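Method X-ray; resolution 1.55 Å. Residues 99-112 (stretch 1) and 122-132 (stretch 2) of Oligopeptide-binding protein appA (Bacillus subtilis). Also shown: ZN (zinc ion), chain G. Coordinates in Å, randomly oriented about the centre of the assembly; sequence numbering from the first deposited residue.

Stretch 1 (99-112) TADDVVFTYSVPLS
Stretch 2, residues 122-132: TYEMLKSVEKK

A helix and a strand of the Bacillus subtilis oligopeptide-binding protein appA lie side by side, tied by one salt bridge and a seam of apolar side chains that together bury 608 Å². Lys 131 NZ donates to Asp 101 OD1 at 2.8 Å, a charged hydrogen bond and the only one between the stretches. Lys 131 reaches it fully extended, all four chi angles t; the CA-to-CB bond of Asp 101 (chi1 -80°, chi2 -6°) points away from the strand, yet its carboxylate comes nearer. The zinc ion sits on Glu 130, the strand's one acidic side chain (chi1 m, chi2 t, chi3 -18°), whose CA-to-CB bond points away from the helix: OE1 binds ZN at 2.3 Å and OE2 binds ZN at 2.2 Å, a bidentate grip, with two waters each 2.3 Å from ZN. Lys 132 NZ (chi1 m, chi2 m, chi3 t, chi4 t) makes a weak salt-bridge hydrogen bond to Glu 130 OE1 at 3.4 Å and donates to the oxygen of one zinc-bound water at 3.0 Å.

A helix starts at Ala 100, and the chain later tightens into a 3-10 segment, 109-111. Thr 99 (phi/psi -137/179, chi1 p) caps the start: Asp 101 N donates to Thr 99 OG1 at 3.3 Å, while Thr 99 N donates to Asp 102 OD2 at 2.9 Å. Later in the helix, Thr 106 OG1 (chi1 m) donates to Asp 102 O at 2.8 Å and Ser 108 OG (chi1 m) to Val 104 O at 2.7 Å, so both hydroxyls fold back onto the preceding turn. In stretch 2, a type I turn from Tyr 123 to Leu 126, closed by Leu 126 N to Tyr 123 O at 2.9 Å, leads into strand 126-132. The strand runs antiparallel to the helix at 171°, with axes approaching to 8.0 Å. The register pairs Ala 100 CA with Lys 131 CA at 6.2 Å, Val 104 CA with Val 129 CA at 5.8 Å, and Pro 110 CA with Tyr 123 CA at 6.6 Å.

Leu 126, Val 129 and Lys 131 direct their CA-to-CB bonds toward the helix. Ala 100 CB touches the aliphatic part of Lys 131 at CG, 4.0 Å away. Val 104 (t) packs CG2 against Val 129 CG1 (t) at 4.1 Å and sets CG1 3.6 Å from Val 129 O, lying close along the strand backbone. Tyr 107 (chi1 -79°, chi2 81°) lays CB 3.9 Å from Val 129 CG2 and CD2 3.9 Å from Tyr 123 CE2, at the edge of the latter ring. Over one face of Tyr 123 (chi1 -50°, chi2 94°), Pro 110, puckered C-gamma endo, places CG 3.6 Å from the centroid of the Tyr 123 ring, 21° off its normal, a CH-pi contact. Leu 111 (chi1 m, chi2 32°) closes this end, with CD1 4.0 Å from Tyr 123 CB and 4.1 Å from Leu 126 CB.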

# COMPACT_ATOMS: atom_id res chain seq x y z
N THR A 99 -26.47 3.12 -9.61
CA THR A 99 -26.68 2.99 -11.05
C THR A 99 -25.46 3.43 -11.83
O THR A 99 -24.46 3.82 -11.24
CB THR A 99 -27.88 3.82 -11.51
OG1 THR A 99 -27.52 5.21 -11.44
CG2 THR A 99 -29.14 3.56 -10.67
N ALA A 100 -25.52 3.33 -13.16
CA ALA A 100 -24.43 3.81 -14.03
C ALA A 100 -24.02 5.23 -13.73
O ALA A 100 -22.86 5.56 -13.90
CB ALA A 100 -24.83 3.75 -15.46
N ASP A 101 -24.96 6.07 -13.30
CA ASP A 101 -24.66 7.49 -12.99
C ASP A 101 -23.51 7.56 -11.99
O ASP A 101 -22.63 8.45 -12.05
CB ASP A 101 -25.88 8.19 -12.37
CG ASP A 101 -26.92 8.63 -13.40
OD1 ASP A 101 -26.71 8.52 -14.63
OD2 ASP A 101 -27.99 9.10 -12.93
N ASP A 102 -23.55 6.67 -11.02
CA ASP A 102 -22.55 6.67 -9.93
C ASP A 102 -21.19 6.26 -10.40
O ASP A 102 -20.16 6.75 -9.99
CB ASP A 102 -23.03 5.77 -8.82
CG ASP A 102 -24.39 6.19 -8.30
OD1 ASP A 102 -24.54 7.38 -7.92
OD2 ASP A 102 -25.34 5.41 -8.31
N VAL A 103 -21.17 5.28 -11.30
CA VAL A 103 -19.91 4.80 -11.85
C VAL A 103 -19.29 5.85 -12.76
O VAL A 103 -18.07 6.11 -12.73
CB VAL A 103 -20.13 3.44 -12.62
CG1 VAL A 103 -18.87 2.95 -13.33
CG2 VAL A 103 -20.68 2.36 -11.68
N VAL A 104 -20.10 6.46 -13.61
CA VAL A 104 -19.64 7.52 -14.50
C VAL A 104 -19.12 8.71 -13.66
O VAL A 104 -18.07 9.25 -13.95
CB VAL A 104 -20.73 7.98 -15.51
CG1 VAL A 104 -20.23 9.20 -16.30
CG2 VAL A 104 -21.12 6.82 -16.42
N PHE A 105 -19.87 9.09 -12.64
CA PHE A 105 -19.44 10.14 -11.75
C PHE A 105 -18.08 9.84 -11.15
O PHE A 105 -17.18 10.65 -11.24
CB PHE A 105 -20.47 10.35 -10.64
CG PHE A 105 -19.96 11.12 -9.46
CD1 PHE A 105 -19.57 12.41 -9.61
CD2 PHE A 105 -19.85 10.53 -8.24
CE1 PHE A 105 -19.09 13.10 -8.54
CE2 PHE A 105 -19.37 11.23 -7.18
CZ PHE A 105 -18.99 12.50 -7.33
N THR A 106 -17.93 8.67 -10.56
CA THR A 106 -16.75 8.35 -9.78
C THR A 106 -15.51 8.32 -10.67
O THR A 106 -14.52 8.94 -10.34
CB THR A 106 -16.90 7.01 -9.06
OG1 THR A 106 -18.04 7.05 -8.19
CG2 THR A 106 -15.68 6.68 -8.27
N TYR A 107 -15.58 7.64 -11.80
CA TYR A 107 -14.38 7.54 -12.63
C TYR A 107 -14.08 8.81 -13.43
O TYR A 107 -12.94 8.98 -13.90
CB TYR A 107 -14.53 6.40 -13.62
CG TYR A 107 -14.29 5.01 -13.08
CD1 TYR A 107 -15.27 4.32 -12.37
CD2 TYR A 107 -13.05 4.40 -13.25
CE1 TYR A 107 -15.02 3.01 -11.88
CE2 TYR A 107 -12.82 3.08 -12.78
CZ TYR A 107 -13.80 2.42 -12.10
OH TYR A 107 -13.52 1.16 -11.62
N SER A 108 -15.06 9.72 -13.55
CA SER A 108 -14.85 11.00 -14.22
C SER A 108 -14.09 12.01 -13.35
O SER A 108 -13.46 12.92 -13.88
CB SER A 108 -16.19 11.61 -14.65
OG SER A 108 -16.73 10.82 -15.70
N VAL A 109 -14.15 11.82 -12.04
CA VAL A 109 -13.53 12.80 -11.10
C VAL A 109 -12.02 12.96 -11.38
O VAL A 109 -11.55 14.06 -11.56
CB VAL A 109 -13.79 12.44 -9.64
CG1 VAL A 109 -12.87 13.24 -8.69
CG2 VAL A 109 -15.27 12.73 -9.29
N PRO A 110 -11.26 11.84 -11.43
CA PRO A 110 -9.80 12.01 -11.72
C PRO A 110 -9.45 12.46 -13.14
O PRO A 110 -8.29 12.72 -13.43
CB PRO A 110 -9.22 10.63 -11.44
CG PRO A 110 -10.37 9.70 -11.48
CD PRO A 110 -11.62 10.44 -11.16
N LEU A 111 -10.44 12.56 -14.03
CA LEU A 111 -10.22 13.10 -15.38
C LEU A 111 -10.40 14.61 -15.45
O LEU A 111 -10.07 15.24 -16.47
CB LEU A 111 -11.17 12.41 -16.37
CG LEU A 111 -10.80 11.03 -16.93
CD1 LEU A 111 -10.04 10.17 -15.99
CD2 LEU A 111 -12.02 10.35 -17.50
N SER A 112 -10.90 15.21 -14.36
CA SER A 112 -11.10 16.65 -14.29
C SER A 112 -9.80 17.41 -14.12
O SER A 112 -8.90 16.96 -13.41
CB SER A 112 -11.98 16.98 -13.08
OG SER A 112 -12.07 18.38 -12.85
N THR A 122 -3.59 5.84 -11.95
CA THR A 122 -4.57 4.80 -12.11
C THR A 122 -5.58 5.07 -13.23
O THR A 122 -6.19 4.12 -13.78
CB THR A 122 -5.28 4.61 -10.77
OG1 THR A 122 -4.29 4.33 -9.76
CG2 THR A 122 -6.30 3.46 -10.83
N TYR A 123 -5.78 6.35 -13.58
CA TYR A 123 -6.83 6.78 -14.51
C TYR A 123 -6.30 7.46 -15.75
O TYR A 123 -7.07 7.76 -16.66
CB TYR A 123 -7.88 7.69 -13.80
CG TYR A 123 -8.39 7.06 -12.52
CD1 TYR A 123 -7.79 7.38 -11.30
CD2 TYR A 123 -9.38 6.04 -12.53
CE1 TYR A 123 -8.20 6.79 -10.13
CE2 TYR A 123 -9.78 5.43 -11.34
CZ TYR A 123 -9.18 5.82 -10.14
OH TYR A 123 -9.55 5.19 -8.96
N GLU A 124 -4.99 7.70 -15.83
CA GLU A 124 -4.50 8.51 -16.94
C GLU A 124 -4.61 7.87 -18.33
O GLU A 124 -4.48 8.56 -19.35
CB GLU A 124 -3.09 9.01 -16.70
CG GLU A 124 -2.08 7.99 -16.45
CD GLU A 124 -0.69 8.62 -16.35
OE1 GLU A 124 -0.62 9.87 -16.38
OE2 GLU A 124 0.32 7.89 -16.27
N MET A 125 -4.84 6.57 -18.37
CA MET A 125 -5.09 5.91 -19.64
C MET A 125 -6.52 6.17 -20.15
O MET A 125 -6.77 5.88 -21.31
CB MET A 125 -4.83 4.41 -19.55
CG MET A 125 -5.91 3.58 -18.86
SD MET A 125 -6.01 3.93 -17.08
CE MET A 125 -4.56 3.13 -16.48
N LEU A 126 -7.42 6.69 -19.31
CA LEU A 126 -8.81 6.90 -19.72
C LEU A 126 -8.99 8.15 -20.53
O LEU A 126 -8.51 9.23 -20.16
CB LEU A 126 -9.75 6.98 -18.51
CG LEU A 126 -10.09 5.69 -17.85
CD1 LEU A 126 -10.98 5.96 -16.62
CD2 LEU A 126 -10.80 4.75 -18.85
N LYS A 127 -9.71 8.02 -21.63
CA LYS A 127 -10.14 9.15 -22.43
C LYS A 127 -11.49 9.65 -21.92
O LYS A 127 -11.70 10.86 -21.76
CB LYS A 127 -10.28 8.73 -23.87
CG LYS A 127 -10.63 9.86 -24.80
CD LYS A 127 -10.95 9.31 -26.16
CE LYS A 127 -9.70 8.82 -26.85
NZ LYS A 127 -9.98 8.48 -28.28
N SER A 128 -12.42 8.71 -21.72
CA SER A 128 -13.77 9.06 -21.28
C SER A 128 -14.49 7.89 -20.66
O SER A 128 -14.11 6.74 -20.84
CB SER A 128 -14.61 9.56 -22.46
OG SER A 128 -14.73 8.55 -23.45
N VAL A 129 -15.57 8.24 -19.99
CA VAL A 129 -16.42 7.25 -19.37
C VAL A 129 -17.85 7.69 -19.63
O VAL A 129 -18.21 8.82 -19.27
CB VAL A 129 -16.20 7.14 -17.81
CG1 VAL A 129 -17.17 6.17 -17.18
CG2 VAL A 129 -14.77 6.83 -17.50
N GLU A 130 -18.66 6.82 -20.28
CA GLU A 130 -19.95 7.20 -20.84
C GLU A 130 -21.06 6.31 -20.34
O GLU A 130 -20.89 5.11 -20.27
CB GLU A 130 -19.94 7.06 -22.37
CG GLU A 130 -18.92 7.91 -23.03
CD GLU A 130 -18.92 7.79 -24.52
OE1 GLU A 130 -19.49 6.81 -25.03
OE2 GLU A 130 -18.36 8.69 -25.17
N LYS A 131 -22.19 6.91 -20.03
CA LYS A 131 -23.37 6.15 -19.66
C LYS A 131 -24.04 5.65 -20.92
O LYS A 131 -24.34 6.43 -21.82
CB LYS A 131 -24.34 7.07 -18.92
CG LYS A 131 -25.60 6.36 -18.44
CD LYS A 131 -26.49 7.32 -17.69
CE LYS A 131 -27.77 6.65 -17.25
NZ LYS A 131 -28.63 7.64 -16.53
N LYS A 132 -24.26 4.35 -20.96
CA LYS A 132 -24.96 3.70 -22.09
C LYS A 132 -26.34 3.16 -21.72
O LYS A 132 -27.06 2.71 -22.59
CB LYS A 132 -24.08 2.62 -22.70
CG LYS A 132 -22.77 3.21 -23.25
CD LYS A 132 -23.08 4.07 -24.47
CE LYS A 132 -21.87 4.30 -25.35
NZ LYS A 132 -22.18 5.31 -26.40
ZN ZN G . -19.19 7.86 -27.07
O HOH W 1 -19.52 5.66 -27.68
O HOH W 2 -21.34 8.52 -27.38